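Local coordinates for protein short-chain dehydrogenase/reductase SDR (Burkholderia phymatum, PDB 5IG2) that binds NAD and probably catalyses NAD(P)-dependent oxidation of alcohols or the reverse reduction of carbonyls, as in other short-chain dehydrogenases/reductases, at residues G90-L95 and R131-I136; T247-A252 and F258-H263. All blocks are in the same frame, centred on the assembly; numbering follows the deposited sequence.

Interaction 1: G90-L95 and R131-I136; sequences GKVHLL and RVFAPI
Val92, which packs against Phe133 with its side chain, has its carbonyl oxygen held by a hydrogen bond from NE2 of Gln140, near the end of the same helix that carries Phe133. The setting is the Rossmann fold of the short-chain dehydrogenases/reductases: strand 94-97, helix 112-140 and strand 144-149 form a beta-alpha-beta crossover, and residues 90-95 lead into its first strand. A second polar tie frames the contact, for the carboxylate of Glu142 takes a salt bridge from Lys91 NZ through OE1 and a hydrogen bond from His93 NE2 through OE2.

Between the segments themselves the meeting is wholly apolar and turns on one ring. Leu95 lays CD1 over a face of Phe133, 4.3 Å from the ring centroid and 16° off the normal, a CH-pi contact. Its other methyl, CD2, sits at the root of the ring, 3.7 Å from CB of Phe133 and also against CG and CD2 of that ring. With CG of Leu95 anti to the backbone N (chi1 172°), both methyls are carried from the strand to the helix. On the opposite ring face lies Val132 CG1, of the residue just before it in the helix, so the ring has an aliphatic group over each face, both set toward its rim.

Val92 comes in obliquely, its CG1 3.9 Å from Phe133 CD1, while CG2 lies 4.1 Å from CE1 of that ring. Ala82 of helix 75-89 and Val18 of strand 16-20 also touch Phe133, which thus joins two helices to the sheet. Farther round helix 112-140, Ala134 and Pro135 pack on Trp108 of the second subunit. The helix is kinked there, since the N of Pro135 carries no hydrogen and so makes no hydrogen bond to the turn before.

Interaction 2: T247-A252 and F258-H263; sequences TLTFEA and FYILTH
Ile260 plugs into helix 242-254 from strand 259-260, an outermost strand of the parallel Rossmann sheet within this chain. Its CB points toward the helix, and from there the chain divides. The CG1 branch stands beside the backbone N (chi1 -44°) and comes to 3.6 Å from CB of Ala252. Because the branch continues nearly extended (chi2 169°), CD1 keeps close to the same alanine methyl and also approaches Thr249 CG2, at 4.2 Å. The shorter branch, CG2, also borders Ala252 CB, at 4.2 Å, and lies 4.3 Å from Leu248 O. That oxygen already accepts the helical bond from Ala252 N.

One turn earlier on the helix, Leu248 extends to the chain beyond the strand, where its CD1 sits 3.8 Å from CB of Thr262, touching CG2 as well, and the two side chains cross at a slant. The hydroxyl of Thr262 is engaged elsewhere, with OG1 and ND1 of His263 sharing a 2.8 Å hydrogen bond. Thr262 lies about 8 Å, side chain to ligand, from the bound NAD. Thr249, for its part, gives its OG1 to the carbonyl of Val245 within its own helix.

Both threonines therefore offer their methyls to the interface while each hydroxyl bonds within its own part of the chain, and helix 242-254 meets the strand and the residues after it through largely apolar contact, without a directional bond between the segments.

In the fold
From the N terminus, the chain completes its first three strands before entering interaction 1, which closes the loop from residues 90-95 to helix 112-140 on one side of the sheet. Strands 144-149 and 189-194 follow, and only then does interaction 2 close a much shorter turn, from helix 242-254 into strand 259-260. The two contacts are in series, neither nested nor crossed, with centres about 21 Å apart. Together they fasten helices to the middle strand and an outermost strand, within this chain, of one sheet, and both touch the second subunit.

Interaction 1: G90-L95 and R131-I136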
# COMPACT_ATOMS: atom_id res chain seq x y z
N GLY B 90 -23.16 -19.45 52.33
CA GLY B 90 -24.01 -20.30 53.15
C GLY B 90 -23.90 -21.80 52.91
O GLY B 90 -24.38 -22.57 53.75
N LYS B 91 -23.31 -22.23 51.80
CA LYS B 91 -23.29 -23.63 51.39
C LYS B 91 -21.98 -23.91 50.68
O LYS B 91 -21.32 -22.99 50.18
CB LYS B 91 -24.44 -23.97 50.43
CG LYS B 91 -25.85 -23.55 50.86
CD LYS B 91 -26.49 -24.60 51.74
CE LYS B 91 -27.98 -24.30 51.97
NZ LYS B 91 -28.77 -24.36 50.71
N VAL B 92 -21.60 -25.18 50.63
CA VAL B 92 -20.55 -25.67 49.74
C VAL B 92 -21.07 -26.92 49.04
O VAL B 92 -21.45 -27.89 49.70
CB VAL B 92 -19.25 -25.99 50.50
CG1 VAL B 92 -18.19 -26.49 49.52
CG2 VAL B 92 -18.75 -24.77 51.26
N HIS B 93 -21.10 -26.90 47.71
CA HIS B 93 -21.62 -28.03 46.95
C HIS B 93 -20.57 -28.77 46.16
O HIS B 93 -20.71 -29.98 45.95
CB HIS B 93 -22.71 -27.57 45.98
CG HIS B 93 -23.88 -26.94 46.67
ND1 HIS B 93 -24.08 -25.59 46.68
CD2 HIS B 93 -24.89 -27.49 47.38
CE1 HIS B 93 -25.18 -25.32 47.36
NE2 HIS B 93 -25.69 -26.46 47.80
N LEU B 94 -19.53 -28.08 45.72
CA LEU B 94 -18.48 -28.66 44.91
C LEU B 94 -17.13 -28.25 45.50
O LEU B 94 -16.90 -27.06 45.72
CB LEU B 94 -18.62 -28.19 43.46
CG LEU B 94 -17.88 -28.92 42.35
CD1 LEU B 94 -18.04 -30.42 42.48
CD2 LEU B 94 -18.41 -28.42 41.01
N LEU B 95 -16.27 -29.23 45.75
CA LEU B 95 -14.93 -28.96 46.27
C LEU B 95 -13.92 -29.58 45.33
O LEU B 95 -13.98 -30.78 45.05
CB LEU B 95 -14.74 -29.53 47.68
CG LEU B 95 -13.30 -29.47 48.21
CD1 LEU B 95 -12.85 -28.02 48.42
CD2 LEU B 95 -13.16 -30.26 49.51
N ARG B 131 -11.38 -33.60 55.20
CA ARG B 131 -11.73 -33.57 56.63
C ARG B 131 -12.61 -32.37 56.97
O ARG B 131 -13.55 -32.49 57.76
CB ARG B 131 -10.45 -33.55 57.47
CG ARG B 131 -10.69 -33.44 58.96
CD ARG B 131 -9.38 -33.45 59.73
NE ARG B 131 -8.47 -32.41 59.27
CZ ARG B 131 -8.56 -31.13 59.62
NH1 ARG B 131 -9.53 -30.74 60.43
NH2 ARG B 131 -7.68 -30.25 59.15
N VAL B 132 -12.31 -31.21 56.40
CA VAL B 132 -13.05 -30.00 56.75
C VAL B 132 -14.40 -29.95 56.04
O VAL B 132 -15.43 -29.65 56.66
CB VAL B 132 -12.20 -28.76 56.43
CG1 VAL B 132 -13.06 -27.51 56.49
CG2 VAL B 132 -11.03 -28.66 57.42
N PHE B 133 -14.42 -30.26 54.75
CA PHE B 133 -15.62 -29.98 53.95
C PHE B 133 -16.59 -31.15 53.88
O PHE B 133 -17.80 -30.91 53.74
CB PHE B 133 -15.22 -29.55 52.53
CG PHE B 133 -14.65 -28.17 52.45
CD1 PHE B 133 -15.48 -27.07 52.27
CD2 PHE B 133 -13.28 -27.97 52.53
CE1 PHE B 133 -14.94 -25.79 52.18
CE2 PHE B 133 -12.74 -26.68 52.44
CZ PHE B 133 -13.57 -25.60 52.26
N ALA B 134 -16.11 -32.39 53.94
CA ALA B 134 -17.05 -33.52 53.89
C ALA B 134 -18.10 -33.44 54.99
O ALA B 134 -19.29 -33.64 54.67
CB ALA B 134 -16.30 -34.85 53.92
N PRO B 135 -17.77 -33.16 56.26
CA PRO B 135 -18.85 -33.03 57.26
C PRO B 135 -19.83 -31.93 56.93
O PRO B 135 -21.04 -32.09 57.15
CB PRO B 135 -18.10 -32.74 58.57
CG PRO B 135 -16.71 -33.21 58.33
CD PRO B 135 -16.45 -32.97 56.87
N ILE B 136 -19.34 -30.80 56.42
CA ILE B 136 -20.24 -29.71 56.03
C ILE B 136 -21.20 -30.20 54.95
O ILE B 136 -22.42 -29.99 55.05
CB ILE B 136 -19.43 -28.50 55.54
CG1 ILE B 136 -18.56 -27.94 56.67
CG2 ILE B 136 -20.35 -27.43 54.99
CD1 ILE B 136 -17.49 -26.98 56.18

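Interaction 2: T247-A252 and F258-H263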
# COMPACT_ATOMS: atom_id res chain seq x y z
N THR B 247 -13.57 -28.89 31.04
CA THR B 247 -14.76 -29.38 30.36
C THR B 247 -15.00 -30.85 30.67
O THR B 247 -16.10 -31.23 31.07
CB THR B 247 -14.64 -29.17 28.85
OG1 THR B 247 -14.61 -27.76 28.58
CG2 THR B 247 -15.83 -29.79 28.14
N LEU B 248 -13.97 -31.69 30.51
CA LEU B 248 -14.14 -33.12 30.77
C LEU B 248 -14.44 -33.39 32.23
O LEU B 248 -15.21 -34.29 32.55
CB LEU B 248 -12.89 -33.89 30.33
CG LEU B 248 -12.56 -33.82 28.84
CD1 LEU B 248 -11.09 -34.17 28.63
CD2 LEU B 248 -13.47 -34.76 28.06
N THR B 249 -13.83 -32.63 33.14
CA THR B 249 -14.07 -32.86 34.56
C THR B 249 -15.52 -32.57 34.93
O THR B 249 -16.18 -33.37 35.61
CB THR B 249 -13.11 -32.00 35.39
OG1 THR B 249 -11.77 -32.43 35.12
CG2 THR B 249 -13.39 -32.13 36.89
N PHE B 250 -16.07 -31.45 34.45
CA PHE B 250 -17.46 -31.14 34.77
C PHE B 250 -18.42 -32.14 34.13
O PHE B 250 -19.45 -32.49 34.73
CB PHE B 250 -17.79 -29.71 34.35
CG PHE B 250 -17.45 -28.68 35.40
CD1 PHE B 250 -16.14 -28.27 35.60
CD2 PHE B 250 -18.45 -28.14 36.21
CE1 PHE B 250 -15.83 -27.31 36.57
CE2 PHE B 250 -18.15 -27.19 37.17
CZ PHE B 250 -16.84 -26.78 37.35
N GLU B 251 -18.12 -32.62 32.92
CA GLU B 251 -18.94 -33.68 32.34
C GLU B 251 -18.96 -34.91 33.25
O GLU B 251 -20.02 -35.52 33.46
CB GLU B 251 -18.43 -34.06 30.94
CG GLU B 251 -18.74 -33.02 29.89
CD GLU B 251 -18.03 -33.29 28.56
OE1 GLU B 251 -17.22 -34.24 28.49
OE2 GLU B 251 -18.28 -32.54 27.60
N ALA B 252 -17.80 -35.28 33.81
CA ALA B 252 -17.76 -36.44 34.70
C ALA B 252 -18.56 -36.18 35.97
O ALA B 252 -19.30 -37.06 36.43
CB ALA B 252 -16.31 -36.79 35.04
N PHE B 258 -16.55 -41.62 38.68
CA PHE B 258 -15.43 -41.53 39.61
C PHE B 258 -14.10 -41.26 38.91
O PHE B 258 -13.42 -40.27 39.20
CB PHE B 258 -15.33 -42.80 40.46
CG PHE B 258 -14.19 -42.77 41.43
CD1 PHE B 258 -14.30 -42.07 42.63
CD2 PHE B 258 -12.98 -43.40 41.14
CE1 PHE B 258 -13.23 -42.02 43.52
CE2 PHE B 258 -11.91 -43.35 42.03
CZ PHE B 258 -12.05 -42.65 43.21
N TYR B 259 -13.68 -42.14 38.00
CA TYR B 259 -12.38 -42.00 37.34
C TYR B 259 -12.48 -41.02 36.19
O TYR B 259 -13.25 -41.24 35.24
CB TYR B 259 -11.88 -43.35 36.82
CG TYR B 259 -11.46 -44.31 37.89
CD1 TYR B 259 -10.27 -44.12 38.59
CD2 TYR B 259 -12.26 -45.40 38.23
CE1 TYR B 259 -9.88 -45.00 39.58
CE2 TYR B 259 -11.88 -46.29 39.23
CZ TYR B 259 -10.69 -46.08 39.90
OH TYR B 259 -10.30 -46.95 40.88
N ILE B 260 -11.68 -39.97 36.22
CA ILE B 260 -11.62 -39.02 35.12
C ILE B 260 -10.22 -39.10 34.52
O ILE B 260 -9.27 -38.51 35.05
CB ILE B 260 -11.96 -37.60 35.57
CG1 ILE B 260 -13.17 -37.64 36.51
CG2 ILE B 260 -12.21 -36.74 34.33
CD1 ILE B 260 -13.46 -36.34 37.23
N LEU B 261 -10.09 -39.84 33.42
CA LEU B 261 -8.84 -39.97 32.68
C LEU B 261 -8.99 -39.12 31.43
O LEU B 261 -9.48 -39.58 30.40
CB LEU B 261 -8.53 -41.42 32.35
CG LEU B 261 -7.71 -42.24 33.34
CD1 LEU B 261 -8.27 -42.18 34.74
CD2 LEU B 261 -7.62 -43.70 32.87
N THR B 262 -8.56 -37.86 31.52
CA THR B 262 -8.68 -36.95 30.40
C THR B 262 -7.79 -37.32 29.23
O THR B 262 -8.05 -36.90 28.10
CB THR B 262 -8.35 -35.53 30.85
OG1 THR B 262 -7.03 -35.52 31.40
CG2 THR B 262 -9.33 -35.08 31.92
N HIS B 263 -6.72 -38.09 29.47
CA HIS B 263 -5.76 -38.49 28.44
C HIS B 263 -5.76 -40.02 28.36
O HIS B 263 -4.84 -40.67 28.89
CB HIS B 263 -4.36 -37.97 28.75
CG HIS B 263 -4.25 -36.47 28.79
ND1 HIS B 263 -4.76 -35.71 29.82
CD2 HIS B 263 -3.66 -35.60 27.93
CE1 HIS B 263 -4.50 -34.44 29.59
NE2 HIS B 263 -3.83 -34.34 28.45